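Side-chain contact in lybatide 2 (Lycium barbarum, PDB 5NGN), which is a cystine-rich plant peptide of unestablished function whose compact, helix-containing fold is held together by four disulfides: residues A[12-17]-A[23-28]. Sequence-based numbering, arbitrary orientation.
Sequences PSCDGQ and TLCCIN
Cys14 and Cys25 are joined by a disulfide that staples a short 3-10 segment to helix 19-30, part of the cystine-stapled helical scaffold of this peptide. From the buried Cys14, the CA–CB bond points at the helix. Its CB lies 4.1 Å from SG of Cys26, an apolar touch beside the staple; that sulfur is itself bonded to Cys3, so two disulfides pack next to each other. One bond further, SG of Cys14 sits beside its own backbone N, opposite the carbonyl carbon (chi1 -68°), and meets SG of Cys25 at 2.0 Å. The bridge turns through a chi3 of -81°, near the relaxed right angle of a disulfide, and holds CA of Cys14 5.8 Å from CA of Cys25. On the helix side SG of Cys25 instead stands trans to its backbone N (chi1 -172°), which carries it out from the helix to the loop. Cys25 opens the wider pi-type turn 25-28. Gln17 points its CB toward the helix, and its extended chain brings the side-chain amide close to the methylene of Cys25. SG of Cys14 also lies 3.9 Å from the backbone N of Cys26.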
loop_
_atom_site.group_PDB
_atom_site.type_symbol
_atom_site.label_atom_id
_atom_site.label_comp_id
_atom_site.label_asym_id
_atom_site.label_seq_id
_atom_site.Cartn_x
_atom_site.Cartn_y
_atom_site.Cartn_z
ATOM N N PRO A 12 6.133 -2.600 -2.744
ATOM C CA PRO A 12 6.878 -2.748 -1.496
ATOM C C PRO A 12 7.371 -1.467 -0.855
ATOM O O PRO A 12 7.600 -1.421 0.320
ATOM C CB PRO A 12 8.042 -3.696 -1.888
ATOM C CG PRO A 12 7.587 -4.332 -3.138
ATOM C CD PRO A 12 6.745 -3.328 -3.847
ATOM N N SER A 13 7.410 -0.376 -1.642
ATOM C CA SER A 13 7.808 0.917 -1.117
ATOM C C SER A 13 6.845 1.516 -0.146
ATOM O O SER A 13 7.212 2.397 0.613
ATOM C CB SER A 13 8.079 1.904 -2.246
ATOM O OG SER A 13 9.144 1.439 -3.070
ATOM N N CYS A 14 5.605 0.963 -0.104
ATOM C CA CYS A 14 4.652 1.332 0.918
ATOM C C CYS A 14 4.858 0.666 2.276
ATOM O O CYS A 14 4.206 1.097 3.270
ATOM C CB CYS A 14 3.234 0.974 0.441
ATOM S SG CYS A 14 2.578 1.932 -0.952
ATOM N N ASP A 15 5.730 -0.343 2.327
ATOM C CA ASP A 15 5.947 -1.079 3.548
ATOM C C ASP A 15 6.621 -0.180 4.613
ATOM O O ASP A 15 7.179 0.865 4.304
ATOM C CB ASP A 15 6.806 -2.312 3.283
ATOM C CG ASP A 15 6.123 -3.414 2.506
ATOM O OD1 ASP A 15 4.870 -3.480 2.454
ATOM O OD2 ASP A 15 6.865 -4.295 1.913
ATOM N N GLY A 16 6.592 -0.632 5.867
ATOM C CA GLY A 16 7.327 0.054 6.889
ATOM C C GLY A 16 6.692 1.298 7.412
ATOM O O GLY A 16 7.381 2.156 7.974
ATOM N N GLN A 17 5.377 1.374 7.376
ATOM C CA GLN A 17 4.674 2.544 7.823
ATOM C C GLN A 17 3.621 2.173 8.869
ATOM O O GLN A 17 3.130 1.056 8.916
ATOM C CB GLN A 17 3.967 3.219 6.657
ATOM C CG GLN A 17 4.922 3.619 5.552
ATOM C CD GLN A 17 4.243 4.448 4.505
ATOM O OE1 GLN A 17 3.635 3.938 3.527
ATOM N NE2 GLN A 17 4.293 5.698 4.709
ATOM N N THR A 23 -2.158 2.365 4.344
ATOM C CA THR A 23 -3.381 2.266 3.563
ATOM C C THR A 23 -3.464 3.380 2.473
ATOM O O THR A 23 -3.807 3.096 1.314
ATOM C CB THR A 23 -4.598 2.299 4.520
ATOM O OG1 THR A 23 -4.439 1.294 5.532
ATOM C CG2 THR A 23 -5.866 2.118 3.743
ATOM N N LEU A 24 -3.155 4.616 2.897
ATOM C CA LEU A 24 -3.087 5.730 1.903
ATOM C C LEU A 24 -2.146 5.457 0.762
ATOM O O LEU A 24 -2.494 5.587 -0.403
ATOM C CB LEU A 24 -2.636 6.975 2.608
ATOM C CG LEU A 24 -3.686 7.670 3.493
ATOM C CD1 LEU A 24 -2.987 8.601 4.410
ATOM C CD2 LEU A 24 -4.767 8.297 2.678
ATOM N N CYS A 25 -0.928 4.999 1.123
ATOM C CA CYS A 25 0.027 4.671 0.090
ATOM C C CYS A 25 -0.580 3.677 -0.858
ATOM O O CYS A 25 -0.487 3.799 -2.071
ATOM C CB CYS A 25 1.277 4.156 0.752
ATOM S SG CYS A 25 2.717 3.870 -0.315
ATOM N N CYS A 26 -1.165 2.640 -0.349
ATOM C CA CYS A 26 -1.680 1.582 -1.208
ATOM C C CYS A 26 -2.836 2.016 -2.064
ATOM O O CYS A 26 -2.853 1.737 -3.247
ATOM C CB CYS A 26 -2.062 0.369 -0.383
ATOM S SG CYS A 26 -0.603 -0.430 0.406
ATOM N N ILE A 27 -3.815 2.678 -1.468
ATOM C CA ILE A 27 -5.026 2.925 -2.277
ATOM C C ILE A 27 -4.930 4.172 -3.161
ATOM O O ILE A 27 -5.636 4.239 -4.172
ATOM C CB ILE A 27 -6.327 2.943 -1.479
ATOM C CG1 ILE A 27 -6.412 4.223 -0.637
ATOM C CG2 ILE A 27 -6.443 1.665 -0.652
ATOM C CD1 ILE A 27 -7.747 4.342 0.118
ATOM N N ASN A 28 -4.055 5.094 -2.811
ATOM C CA ASN A 28 -3.891 6.330 -3.647
ATOM C C ASN A 28 -2.689 6.353 -4.534
ATOM O O ASN A 28 -2.639 7.096 -5.501
ATOM C CB ASN A 28 -3.880 7.576 -2.768
ATOM C CG ASN A 28 -5.157 7.773 -1.969
ATOM O OD1 ASN A 28 -5.111 8.317 -0.833
ATOM N ND2 ASN A 28 -6.256 7.358 -2.544
#